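Local coordinates for CDP-glucose-4,6-dehydratase (Yersinia pseudotuberculosis, PDB 1RKX), which catalyses the dehydration of CDP-D-glucose to CDP-4-keto-6-deoxy-D-glucose, with bound NAD as the probable hydride carrier, at residues C[258-263]-C[311-316]; C[128-133]-C[189-194]. All coordinates share one frame; numbering follows the deposited sequence.

Contact 1 of 2, residues C[258-263]-C[311-316]; sequences EGWNFG and KMQLGW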
# COMPACT_ATOMS: atom_id res chain seq x y z
N GLU C 258 -13.80 0.65 -16.15
CA GLU C 258 -13.07 0.32 -14.93
C GLU C 258 -14.08 -0.05 -13.85
O GLU C 258 -15.25 -0.30 -14.14
CB GLU C 258 -12.25 1.52 -14.45
CG GLU C 258 -11.81 2.48 -15.54
CD GLU C 258 -11.00 3.64 -15.00
OE1 GLU C 258 -11.39 4.20 -13.95
OE2 GLU C 258 -9.99 4.01 -15.64
N GLY C 259 -13.62 -0.07 -12.60
CA GLY C 259 -14.50 -0.39 -11.49
C GLY C 259 -15.03 0.89 -10.84
O GLY C 259 -14.30 1.88 -10.77
N TRP C 260 -16.27 0.86 -10.36
CA TRP C 260 -16.89 2.03 -9.75
C TRP C 260 -17.70 1.77 -8.49
O TRP C 260 -18.55 0.88 -8.47
CB TRP C 260 -17.82 2.71 -10.76
CG TRP C 260 -17.17 3.10 -12.05
CD1 TRP C 260 -16.88 2.28 -13.10
CD2 TRP C 260 -16.70 4.40 -12.41
NE1 TRP C 260 -16.26 2.99 -14.10
CE2 TRP C 260 -16.13 4.29 -13.70
CE3 TRP C 260 -16.70 5.64 -11.77
CZ2 TRP C 260 -15.57 5.39 -14.36
CZ3 TRP C 260 -16.14 6.74 -12.42
CH2 TRP C 260 -15.58 6.60 -13.71
N ASN C 261 -17.45 2.57 -7.46
CA ASN C 261 -18.15 2.48 -6.18
C ASN C 261 -19.38 3.39 -6.17
O ASN C 261 -19.32 4.53 -6.62
CB ASN C 261 -17.27 2.96 -5.02
CG ASN C 261 -16.18 1.98 -4.64
OD1 ASN C 261 -15.24 2.35 -3.94
ND2 ASN C 261 -16.30 0.73 -5.08
N PHE C 262 -20.48 2.90 -5.61
CA PHE C 262 -21.69 3.72 -5.47
C PHE C 262 -22.23 3.49 -4.06
O PHE C 262 -22.44 2.35 -3.64
CB PHE C 262 -22.75 3.37 -6.52
CG PHE C 262 -22.36 3.75 -7.92
CD1 PHE C 262 -21.88 2.79 -8.81
CD2 PHE C 262 -22.46 5.07 -8.36
CE1 PHE C 262 -21.51 3.13 -10.10
CE2 PHE C 262 -22.09 5.43 -9.66
CZ PHE C 262 -21.62 4.46 -10.53
N GLY C 263 -22.43 4.58 -3.34
CA GLY C 263 -22.93 4.48 -1.99
C GLY C 263 -23.41 5.82 -1.48
O GLY C 263 -23.24 6.83 -2.16
N LYS C 311 -18.37 10.41 -8.19
CA LYS C 311 -18.72 11.81 -8.07
C LYS C 311 -17.92 12.70 -9.02
O LYS C 311 -18.49 13.49 -9.77
CB LYS C 311 -18.50 12.29 -6.63
CG LYS C 311 -18.70 13.78 -6.45
CD LYS C 311 -18.41 14.23 -5.02
CE LYS C 311 -18.58 15.73 -4.88
NZ LYS C 311 -18.49 16.17 -3.47
N MET C 312 -16.60 12.55 -8.99
CA MET C 312 -15.69 13.34 -9.81
C MET C 312 -15.70 13.03 -11.31
O MET C 312 -15.76 13.94 -12.13
CB MET C 312 -14.26 13.18 -9.30
CG MET C 312 -14.05 13.59 -7.85
SD MET C 312 -14.12 15.37 -7.61
CE MET C 312 -15.78 15.57 -6.95
N GLN C 313 -15.63 11.75 -11.66
CA GLN C 313 -15.58 11.36 -13.07
C GLN C 313 -16.92 11.16 -13.77
O GLN C 313 -17.00 11.27 -14.99
CB GLN C 313 -14.72 10.11 -13.23
CG GLN C 313 -13.24 10.36 -13.00
CD GLN C 313 -12.42 9.09 -13.06
OE1 GLN C 313 -12.56 8.29 -13.98
NE2 GLN C 313 -11.55 8.91 -12.07
N LEU C 314 -17.97 10.86 -13.01
CA LEU C 314 -19.28 10.64 -13.61
C LEU C 314 -20.25 11.77 -13.29
O LEU C 314 -21.29 11.91 -13.94
CB LEU C 314 -19.90 9.33 -13.12
CG LEU C 314 -19.30 7.99 -13.54
CD1 LEU C 314 -20.03 6.88 -12.82
CD2 LEU C 314 -19.41 7.82 -15.04
N GLY C 315 -19.90 12.59 -12.30
CA GLY C 315 -20.79 13.67 -11.92
C GLY C 315 -21.98 13.07 -11.19
O GLY C 315 -23.05 13.67 -11.11
N TRP C 316 -21.78 11.86 -10.65
CA TRP C 316 -22.84 11.17 -9.91
C TRP C 316 -22.98 11.71 -8.50
O TRP C 316 -22.01 12.21 -7.92
CB TRP C 316 -22.55 9.68 -9.81
CG TRP C 316 -23.64 8.93 -9.09
CD1 TRP C 316 -24.86 8.59 -9.60
CD2 TRP C 316 -23.63 8.49 -7.73
NE1 TRP C 316 -25.60 7.95 -8.64
CE2 TRP C 316 -24.88 7.88 -7.48
CE3 TRP C 316 -22.68 8.55 -6.69
CZ2 TRP C 316 -25.21 7.33 -6.23
CZ3 TRP C 316 -23.01 8.00 -5.44
CH2 TRP C 316 -24.27 7.40 -5.23
O HOH W 1 -10.15 6.55 -13.31
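Leu314 sits over one face of the Trp260 indole, with CG 4.0 Å from the centroid of the six-membered ring and 29° off its normal, a CH-pi contact. Its CD1 lies over the same ring, toward the rim, and also meets Phe262 at the ring edge, CZ to CD1 3.7 Å. Gln313 takes the rim of the indole: CB lies in the ring plane, 3.6 Å from Trp260 CH2. The glutamine chain is extended beyond CG, and a water accepts from its NE2 while donating to Glu258 OE1, which also forms a salt bridge with Lys309. These side chains fasten the end of helix 308-314 to strand 259-261, an outermost strand of the parallel Rossmann-type sheet; helix 236-251 packs on Trp260, Leu314 and Trp316 as well. Gly315 leaves the helix with positive phi, and Trp316 follows with CG anti to the backbone N (chi1 -178°). Its indole receives the edge of Phe262 in a T-shaped pair, planes at 84°, with Phe262 CD2 3.6 Å above the indole plane. At the rim of that indole, Gly263 O approaches Trp316 CH2 to 3.3 Å, while Trp316 NE1 is bonded to Ser240 OG.

Contact 2 of 2, residues C[128-133]-C[189-194]; sequences VNITSD and ATVRAG. With NAD (nicotinamide-adenine-dinucleotide), chain G.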
# COMPACT_ATOMS: atom_id res chain seq x y z
N VAL C 128 -22.15 -3.43 -18.02
CA VAL C 128 -22.07 -3.03 -16.63
C VAL C 128 -22.30 -4.27 -15.79
O VAL C 128 -23.41 -4.78 -15.69
CB VAL C 128 -23.13 -1.97 -16.29
CG1 VAL C 128 -23.12 -1.69 -14.78
CG2 VAL C 128 -22.84 -0.68 -17.05
N ASN C 129 -21.22 -4.76 -15.19
CA ASN C 129 -21.29 -5.95 -14.37
C ASN C 129 -21.41 -5.60 -12.89
O ASN C 129 -20.50 -5.03 -12.30
CB ASN C 129 -20.04 -6.81 -14.62
CG ASN C 129 -19.95 -7.98 -13.67
OD1 ASN C 129 -20.97 -8.44 -13.15
ND2 ASN C 129 -18.74 -8.47 -13.44
N ILE C 130 -22.55 -5.95 -12.31
CA ILE C 130 -22.81 -5.71 -10.90
C ILE C 130 -22.12 -6.78 -10.06
O ILE C 130 -22.44 -7.97 -10.16
CB ILE C 130 -24.32 -5.73 -10.58
CG1 ILE C 130 -25.00 -4.46 -11.10
CG2 ILE C 130 -24.55 -5.85 -9.08
CD1 ILE C 130 -24.96 -4.31 -12.60
N THR C 131 -21.17 -6.36 -9.24
CA THR C 131 -20.49 -7.31 -8.38
C THR C 131 -21.03 -7.10 -6.97
O THR C 131 -22.14 -7.55 -6.67
CB THR C 131 -18.95 -7.12 -8.46
OG1 THR C 131 -18.59 -5.78 -8.10
CG2 THR C 131 -18.46 -7.41 -9.87
N SER C 132 -20.29 -6.40 -6.11
CA SER C 132 -20.76 -6.17 -4.75
C SER C 132 -19.83 -5.26 -3.98
O SER C 132 -18.66 -5.13 -4.33
CB SER C 132 -20.88 -7.50 -4.00
OG SER C 132 -21.25 -7.28 -2.64
N ASP C 133 -20.34 -4.62 -2.94
CA ASP C 133 -19.49 -3.77 -2.11
C ASP C 133 -18.58 -4.72 -1.32
O ASP C 133 -17.52 -4.31 -0.82
CB ASP C 133 -20.34 -2.91 -1.16
CG ASP C 133 -21.18 -3.73 -0.20
OD1 ASP C 133 -21.80 -4.72 -0.66
OD2 ASP C 133 -21.24 -3.38 1.00
N ALA C 189 -17.31 -2.41 -17.64
CA ALA C 189 -17.07 -1.89 -16.30
C ALA C 189 -17.74 -2.74 -15.23
O ALA C 189 -18.63 -3.54 -15.51
CB ALA C 189 -17.57 -0.45 -16.21
N THR C 190 -17.30 -2.56 -13.98
CA THR C 190 -17.92 -3.25 -12.86
C THR C 190 -18.43 -2.17 -11.92
O THR C 190 -17.87 -1.07 -11.87
CB THR C 190 -16.94 -4.17 -12.09
OG1 THR C 190 -15.77 -3.44 -11.70
CG2 THR C 190 -16.54 -5.36 -12.96
N VAL C 191 -19.51 -2.46 -11.21
CA VAL C 191 -20.08 -1.51 -10.27
C VAL C 191 -20.21 -2.18 -8.91
O VAL C 191 -20.67 -3.32 -8.79
CB VAL C 191 -21.45 -0.96 -10.76
CG1 VAL C 191 -21.23 -0.10 -12.00
CG2 VAL C 191 -22.41 -2.10 -11.06
N ARG C 192 -19.80 -1.46 -7.88
CA ARG C 192 -19.80 -1.98 -6.52
C ARG C 192 -20.69 -1.16 -5.61
O ARG C 192 -20.48 0.04 -5.43
CB ARG C 192 -18.35 -1.98 -6.01
CG ARG C 192 -17.39 -2.65 -6.99
CD ARG C 192 -15.94 -2.20 -6.80
NE ARG C 192 -15.06 -2.77 -7.84
CZ ARG C 192 -13.79 -2.45 -8.00
NH1 ARG C 192 -13.22 -1.55 -7.21
NH2 ARG C 192 -13.08 -3.03 -8.96
N ALA C 193 -21.69 -1.82 -5.02
CA ALA C 193 -22.63 -1.15 -4.13
C ALA C 193 -23.28 -2.17 -3.21
O ALA C 193 -23.32 -3.36 -3.52
CB ALA C 193 -23.70 -0.43 -4.95
N GLY C 194 -23.79 -1.71 -2.07
CA GLY C 194 -24.44 -2.63 -1.15
C GLY C 194 -25.48 -1.95 -0.28
O GLY C 194 -25.78 -0.77 -0.46
PA NAD G . -32.26 -10.85 -5.81
O1A NAD G . -32.11 -12.19 -5.19
O2A NAD G . -33.55 -10.15 -5.61
O5B NAD G . -31.98 -10.94 -7.39
C5B NAD G . -31.05 -11.92 -7.89
C4B NAD G . -31.34 -12.26 -9.35
O4B NAD G . -30.33 -13.26 -9.65
C3B NAD G . -32.68 -12.95 -9.55
O3B NAD G . -33.34 -12.28 -10.65
C2B NAD G . -32.28 -14.39 -9.84
O2B NAD G . -33.26 -15.11 -10.63
C1B NAD G . -30.93 -14.20 -10.49
N9A NAD G . -30.14 -15.42 -10.48
C8A NAD G . -29.54 -16.02 -9.40
N7A NAD G . -28.89 -17.14 -9.72
C5A NAD G . -29.08 -17.27 -11.08
C6A NAD G . -28.65 -18.25 -12.00
N6A NAD G . -27.92 -19.31 -11.73
N1A NAD G . -29.02 -18.09 -13.31
C2A NAD G . -29.78 -16.99 -13.63
N3A NAD G . -30.24 -16.03 -12.86
C4A NAD G . -29.85 -16.22 -11.57
O3 NAD G . -31.07 -9.96 -5.33
PN NAD G . -30.71 -8.40 -5.64
O1N NAD G . -30.79 -7.74 -4.34
O2N NAD G . -31.69 -7.88 -6.63
O5D NAD G . -29.20 -8.48 -6.13
C5D NAD G . -28.93 -8.05 -7.47
C4D NAD G . -27.44 -8.11 -7.74
O4D NAD G . -26.85 -7.11 -6.84
C3D NAD G . -26.68 -9.40 -7.41
O3D NAD G . -25.56 -9.50 -8.30
C2D NAD G . -26.23 -9.15 -5.97
O2D NAD G . -25.13 -10.01 -5.64
C1D NAD G . -25.85 -7.70 -6.04
N1N NAD G . -25.81 -7.08 -4.73
C2N NAD G . -26.97 -6.72 -4.01
C3N NAD G . -26.88 -6.00 -2.70
C7N NAD G . -28.14 -5.61 -2.05
O7N NAD G . -28.04 -5.00 -0.97
N7N NAD G . -29.36 -5.89 -2.56
C4N NAD G . -25.51 -5.81 -2.08
C5N NAD G . -24.39 -6.27 -2.95
C6N NAD G . -24.53 -6.83 -4.14
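Asn129 is tied to strand 187-192 through both its backbone N and its backbone O: N donates to Ala189 O at 2.9 Å and 175°, and O accepts from Val191 N at 3.0 Å. This is the regular pairing of parallel strands, here 126-130 and 187-192 of the Rossmann-type sheet that carries NAD in this extended short-chain dehydrogenase fold. Asn129 O has a further neighbour in Thr190 CA, a CA-H...O contact. Thr131 N continues the pattern, donating to Val191 O at 3.1 Å. Past the strands the pairing weakens: Asp133 N reaches Ala193 O at 3.3 Å in a bent, weak bond, and the buried Ser132 N has no partner in the model.

Glu165 satisfies three side chains, with OE1 accepting from Thr190 OG1 and OE2 from Thr131 OG1 while OE2 also forms a salt bridge with Arg192 NE. Thr131 OG1 stands between its own N and carbonyl carbon (chi1 58°), beside the extended Arg192 chain, whose NH1 is bonded to Tyr136 OH and Glu147 O. On the face bearing Val128, Ile130 and Val191 the contact is apolar, Val191 CG1 against Val128 CG1 and CG2 against Ile130 CG1.

Beyond the C-terminal ends of both strands, residues 131-133 and 193-194 line the nicotinamide. Lys161 NZ donates to Thr131 O and to the NAD, linking the loop to its ligand. Ser132 OG is bonded to Tyr157 OH and to the backbone N of Lys134. Ser132, Tyr157 and Lys161 correspond to the Ser/Thr-Tyr-Lys triad of short-chain dehydrogenases and are probably part of the active site here. Gly194 CA packs against the nicotinamide, and Ala193 O lies 3.2 Å from NAD C5N.

Overall arrangement
Contact 2 pairs two strands of the parallel sheet; contact 1 packs the next strand, 259-261, against the end of helix 308-314, their centres 11 Å apart. Strand 187-192 pairs with 126-130 on one side and 259-261 on the other. Arg192 provides part of the join, its N 2.7 Å from Trp260 O and its O 2.9 Å from Phe262 N, both probable hydrogen bonds; Thr190 shares backbone bonds with Glu258 and Trp260. Phe262 also packs on Val191, on the apolar face of contact 2. Contact 2 lines the nicotinamide end of the NAD pocket, whereas contact 1 stands back, the nearest atoms of the Phe262 side chain and the NAD being about 10 Å apart.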